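Local structure of DNA polymerase III beta subunit (Streptococcus pyogenes, 2AVT) at residues 289-301 with 315-329. The protein probably forms, as a dimer, the ring-shaped sliding clamp that encircles DNA and tethers the replicative polymerase to its template. Residues are numbered along the deposited sequence; the frame is centred on the assembly and turned at random.
Sequences TVKLEITQNHISA and LDIVSQSGSDLTISF
The 315-329 segment meets both strands of the hairpin 289-301: L315 binds its second strand, and 325-329 pairs with its first. L315 N donates to I299 O at 2.8 Å. The antiparallel ladder along 290-295 has three hydrogen-bonded pairs: V290 with F329, L292 with I327 and I294 with L325. Between them lie the non-hydrogen-bonded pairs K291 with S328 and E293 with T326.

V290 CG1 sits over one face of the F329 ring, 3.5 Å from its centroid, in a CH-pi contact. With chi1 at 64°, this methyl lies between the backbone N and the carbonyl carbon, on the side where the ring stands, and the two side chains run side by side in the same direction. L292 CB meets the ring edge, and L292 CD1 crosses to L315 CD1 at 3.6 Å. Farther along, I299 CG1 packs on I317 CG2. L315 also reaches L271 and A274 of helix 268-282, while F350 covers L292, I294, L325 and I327.

The other face is more polar. K291 CE lies against T326 CG2 at 3.5 Å. One water joins T289 OG1 and S328 OG.

Strand 325-329 thus edges a four-stranded antiparallel sheet in the C-terminal domain, packed on a helix as in the DNA clamp fold.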
loop_
_atom_site.group_PDB
_atom_site.type_symbol
_atom_site.label_atom_id
_atom_site.label_comp_id
_atom_site.label_asym_id
_atom_site.label_seq_id
_atom_site.Cartn_x
_atom_site.Cartn_y
_atom_site.Cartn_z
ATOM N N THR A 289 -26.614 5.502 -11.420
ATOM C CA THR A 289 -26.795 6.882 -10.996
ATOM C C THR A 289 -27.537 6.998 -9.675
ATOM O O THR A 289 -28.129 6.036 -9.187
ATOM C CB THR A 289 -27.594 7.677 -12.040
ATOM O OG1 THR A 289 -28.923 7.146 -12.121
ATOM C CG2 THR A 289 -26.934 7.583 -13.401
ATOM N N VAL A 290 -27.485 8.191 -9.096
ATOM C CA VAL A 290 -28.184 8.466 -7.849
ATOM C C VAL A 290 -29.308 9.422 -8.229
ATOM O O VAL A 290 -29.182 10.184 -9.189
ATOM C CB VAL A 290 -27.260 9.136 -6.807
ATOM C CG1 VAL A 290 -26.809 10.498 -7.305
ATOM C CG2 VAL A 290 -27.978 9.252 -5.476
ATOM N N LYS A 291 -30.406 9.374 -7.484
ATOM C CA LYS A 291 -31.562 10.220 -7.758
ATOM C C LYS A 291 -31.801 11.190 -6.612
ATOM O O LYS A 291 -32.105 10.783 -5.493
ATOM C CB LYS A 291 -32.796 9.343 -7.964
ATOM C CG LYS A 291 -34.079 10.081 -8.296
ATOM C CD LYS A 291 -35.194 9.068 -8.514
ATOM C CE LYS A 291 -36.515 9.725 -8.859
ATOM N NZ LYS A 291 -37.583 8.699 -9.041
ATOM N N LEU A 292 -31.667 12.479 -6.897
ATOM C CA LEU A 292 -31.863 13.495 -5.877
ATOM C C LEU A 292 -33.261 14.090 -5.998
ATOM O O LEU A 292 -33.616 14.650 -7.034
ATOM C CB LEU A 292 -30.803 14.589 -6.033
ATOM C CG LEU A 292 -30.479 15.449 -4.809
ATOM C CD1 LEU A 292 -30.059 14.561 -3.655
ATOM C CD2 LEU A 292 -29.364 16.425 -5.157
ATOM N N GLU A 293 -34.049 13.949 -4.936
ATOM C CA GLU A 293 -35.414 14.468 -4.903
ATOM C C GLU A 293 -35.511 15.666 -3.968
ATOM O O GLU A 293 -35.466 15.528 -2.744
ATOM C CB GLU A 293 -36.386 13.370 -4.466
ATOM C CG GLU A 293 -36.769 12.412 -5.593
ATOM C CD GLU A 293 -37.430 11.135 -5.100
ATOM O OE1 GLU A 293 -38.211 11.195 -4.127
ATOM O OE2 GLU A 293 -37.173 10.067 -5.698
ATOM N N ILE A 294 -35.653 16.846 -4.564
ATOM C CA ILE A 294 -35.739 18.092 -3.818
ATOM C C ILE A 294 -37.154 18.656 -3.770
ATOM O O ILE A 294 -37.742 18.979 -4.803
ATOM C CB ILE A 294 -34.821 19.163 -4.440
ATOM C CG1 ILE A 294 -33.367 18.693 -4.401
ATOM C CG2 ILE A 294 -34.969 20.474 -3.693
ATOM C CD1 ILE A 294 -32.419 19.622 -5.115
ATOM N N THR A 295 -37.698 18.768 -2.564
ATOM C CA THR A 295 -39.031 19.319 -2.364
ATOM C C THR A 295 -38.988 20.199 -1.124
ATOM O O THR A 295 -38.002 20.184 -0.387
ATOM C CB THR A 295 -40.085 18.216 -2.148
ATOM O OG1 THR A 295 -39.764 17.473 -0.966
ATOM C CG2 THR A 295 -40.130 17.280 -3.345
ATOM N N GLN A 296 -40.049 20.969 -0.898
ATOM C CA GLN A 296 -40.114 21.849 0.262
ATOM C C GLN A 296 -39.728 21.134 1.553
ATOM O O GLN A 296 -40.442 20.248 2.029
ATOM C CB GLN A 296 -41.523 22.432 0.415
ATOM C CG GLN A 296 -41.857 23.547 -0.561
ATOM C CD GLN A 296 -43.256 24.108 -0.347
ATOM O OE1 GLN A 296 -43.642 24.436 0.779
ATOM N NE2 GLN A 296 -44.019 24.229 -1.431
ATOM N N ASN A 297 -38.588 21.522 2.113
ATOM C CA ASN A 297 -38.102 20.939 3.357
ATOM C C ASN A 297 -38.070 19.410 3.332
ATOM O O ASN A 297 -38.586 18.749 4.234
ATOM C CB ASN A 297 -38.975 21.417 4.516
ATOM C CG ASN A 297 -39.397 22.861 4.364
ATOM O OD1 ASN A 297 -38.572 23.740 4.104
ATOM N ND2 ASN A 297 -40.689 23.118 4.525
ATOM N N HIS A 298 -37.458 18.855 2.293
ATOM C CA HIS A 298 -37.352 17.411 2.151
ATOM C C HIS A 298 -36.427 17.074 0.986
ATOM O O HIS A 298 -36.802 17.201 -0.181
ATOM C CB HIS A 298 -38.735 16.797 1.912
ATOM C CG HIS A 298 -38.723 15.308 1.760
ATOM N ND1 HIS A 298 -37.906 14.656 0.859
ATOM C CD2 HIS A 298 -39.441 14.340 2.379
ATOM C CE1 HIS A 298 -38.123 13.356 0.929
ATOM N NE2 HIS A 298 -39.049 13.136 1.845
ATOM N N ILE A 299 -35.208 16.664 1.316
ATOM C CA ILE A 299 -34.220 16.293 0.311
ATOM C C ILE A 299 -33.812 14.845 0.580
ATOM O O ILE A 299 -33.490 14.488 1.715
ATOM C CB ILE A 299 -32.978 17.196 0.394
ATOM C CG1 ILE A 299 -33.410 18.663 0.404
ATOM C CG2 ILE A 299 -32.063 16.937 -0.793
ATOM C CD1 ILE A 299 -34.270 19.046 -0.775
ATOM N N SER A 300 -33.834 14.013 -0.457
ATOM C CA SER A 300 -33.478 12.610 -0.292
ATOM C C SER A 300 -32.723 12.027 -1.483
ATOM O O SER A 300 -32.909 12.452 -2.622
ATOM C CB SER A 300 -34.741 11.788 -0.032
ATOM O OG SER A 300 -35.645 11.893 -1.120
ATOM N N ALA A 301 -31.867 11.050 -1.200
ATOM C CA ALA A 301 -31.075 10.378 -2.223
ATOM C C ALA A 301 -31.639 8.980 -2.436
ATOM O O ALA A 301 -32.072 8.322 -1.494
ATOM C CB ALA A 301 -29.616 10.293 -1.790
ATOM N N LEU A 315 -31.432 13.469 3.249
ATOM C CA LEU A 315 -30.251 14.317 3.365
ATOM C C LEU A 315 -30.485 15.565 4.215
ATOM O O LEU A 315 -31.414 16.332 3.971
ATOM C CB LEU A 315 -29.763 14.740 1.978
ATOM C CG LEU A 315 -29.284 13.611 1.063
ATOM C CD1 LEU A 315 -28.819 14.180 -0.270
ATOM C CD2 LEU A 315 -28.162 12.861 1.746
ATOM N N ASP A 316 -29.633 15.758 5.218
ATOM C CA ASP A 316 -29.723 16.924 6.090
ATOM C C ASP A 316 -29.204 18.121 5.292
ATOM O O ASP A 316 -28.237 17.993 4.542
ATOM C CB ASP A 316 -28.865 16.706 7.341
ATOM C CG ASP A 316 -28.976 17.847 8.339
ATOM O OD1 ASP A 316 -29.633 18.865 8.025
ATOM O OD2 ASP A 316 -28.402 17.728 9.441
ATOM N N ILE A 317 -29.845 19.278 5.437
ATOM C CA ILE A 317 -29.402 20.455 4.698
ATOM C C ILE A 317 -29.210 21.686 5.578
ATOM O O ILE A 317 -29.644 21.720 6.731
ATOM C CB ILE A 317 -30.393 20.835 3.585
ATOM C CG1 ILE A 317 -31.545 21.648 4.175
ATOM C CG2 ILE A 317 -30.934 19.580 2.920
ATOM C CD1 ILE A 317 -32.367 22.364 3.131
ATOM N N VAL A 318 -28.558 22.697 5.012
ATOM C CA VAL A 318 -28.303 23.945 5.719
ATOM C C VAL A 318 -29.408 24.947 5.398
ATOM O O VAL A 318 -29.938 25.607 6.287
ATOM C CB VAL A 318 -26.939 24.537 5.313
ATOM C CG1 VAL A 318 -26.663 25.806 6.099
ATOM C CG2 VAL A 318 -25.847 23.518 5.557
ATOM N N SER A 319 -29.756 25.048 4.120
ATOM C CA SER A 319 -30.803 25.962 3.685
ATOM C C SER A 319 -31.167 25.661 2.239
ATOM O O SER A 319 -30.353 25.133 1.477
ATOM C CB SER A 319 -30.330 27.414 3.799
ATOM O OG SER A 319 -29.369 27.716 2.801
ATOM N N GLN A 320 -32.394 25.994 1.858
ATOM C CA GLN A 320 -32.835 25.752 0.495
ATOM C C GLN A 320 -33.709 26.898 0.010
ATOM O O GLN A 320 -34.162 27.729 0.800
ATOM C CB GLN A 320 -33.608 24.433 0.411
ATOM C CG GLN A 320 -34.929 24.423 1.162
ATOM C CD GLN A 320 -35.586 23.054 1.165
ATOM O OE1 GLN A 320 -35.866 22.485 0.110
ATOM N NE2 GLN A 320 -35.834 22.520 2.354
ATOM N N SER A 321 -33.928 26.940 -1.300
ATOM C CA SER A 321 -34.747 27.971 -1.916
ATOM C C SER A 321 -34.969 27.604 -3.375
ATOM O O SER A 321 -34.160 26.897 -3.980
ATOM C CB SER A 321 -34.055 29.334 -1.825
ATOM O OG SER A 321 -32.844 29.339 -2.556
ATOM N N GLY A 322 -36.068 28.087 -3.938
ATOM C CA GLY A 322 -36.364 27.781 -5.322
ATOM C C GLY A 322 -37.407 26.687 -5.430
ATOM O O GLY A 322 -37.988 26.271 -4.428
ATOM N N SER A 323 -37.629 26.213 -6.651
ATOM C CA SER A 323 -38.619 25.178 -6.912
ATOM C C SER A 323 -38.137 23.760 -6.631
ATOM O O SER A 323 -36.935 23.493 -6.540
ATOM C CB SER A 323 -39.081 25.268 -8.365
ATOM O OG SER A 323 -37.981 25.128 -9.247
ATOM N N ASP A 324 -39.099 22.853 -6.493
ATOM C CA ASP A 324 -38.810 21.451 -6.247
ATOM C C ASP A 324 -38.120 20.899 -7.487
ATOM O O ASP A 324 -38.251 21.455 -8.579
ATOM C CB ASP A 324 -40.111 20.692 -5.988
ATOM C CG ASP A 324 -40.771 21.098 -4.686
ATOM O OD1 ASP A 324 -40.657 22.284 -4.309
ATOM O OD2 ASP A 324 -41.412 20.239 -4.044
ATOM N N LEU A 325 -37.386 19.803 -7.321
ATOM C CA LEU A 325 -36.676 19.206 -8.443
ATOM C C LEU A 325 -36.189 17.794 -8.150
ATOM O O LEU A 325 -35.872 17.447 -7.012
ATOM C CB LEU A 325 -35.476 20.080 -8.828
ATOM C CG LEU A 325 -34.625 19.593 -10.003
ATOM C CD1 LEU A 325 -35.445 19.643 -11.282
ATOM C CD2 LEU A 325 -33.387 20.459 -10.141
ATOM N N THR A 326 -36.141 16.982 -9.196
ATOM C CA THR A 326 -35.663 15.615 -9.100
ATOM C C THR A 326 -34.584 15.529 -10.157
ATOM O O THR A 326 -34.846 15.803 -11.326
ATOM C CB THR A 326 -36.759 14.598 -9.439
ATOM O OG1 THR A 326 -37.799 14.666 -8.457
ATOM C CG2 THR A 326 -36.176 13.186 -9.476
ATOM N N ILE A 327 -33.366 15.180 -9.759
ATOM C CA ILE A 327 -32.289 15.083 -10.733
ATOM C C ILE A 327 -31.418 13.841 -10.515
ATOM O O ILE A 327 -31.234 13.380 -9.386
ATOM C CB ILE A 327 -31.428 16.384 -10.734
ATOM C CG1 ILE A 327 -30.458 16.369 -11.917
ATOM C CG2 ILE A 327 -30.691 16.526 -9.421
ATOM C CD1 ILE A 327 -29.812 17.713 -12.204
ATOM N N SER A 328 -30.914 13.291 -11.614
ATOM C CA SER A 328 -30.083 12.092 -11.572
ATOM C C SER A 328 -28.713 12.365 -12.173
ATOM O O SER A 328 -28.601 12.964 -13.240
ATOM C CB SER A 328 -30.760 10.954 -12.346
ATOM O OG SER A 328 -31.924 10.501 -11.678
ATOM N N PHE A 329 -27.675 11.888 -11.500
ATOM C CA PHE A 329 -26.314 12.110 -11.957
ATOM C C PHE A 329 -25.385 11.013 -11.428
ATOM O O PHE A 329 -25.720 10.304 -10.482
ATOM C CB PHE A 329 -25.849 13.472 -11.444
ATOM C CG PHE A 329 -26.000 13.631 -9.951
ATOM C CD1 PHE A 329 -24.992 13.230 -9.089
ATOM C CD2 PHE A 329 -27.166 14.144 -9.412
ATOM C CE1 PHE A 329 -25.145 13.335 -7.712
ATOM C CE2 PHE A 329 -27.324 14.250 -8.037
ATOM C CZ PHE A 329 -26.310 13.844 -7.188
HETATM O O HOH W 1 -31.240 7.815 -11.133
#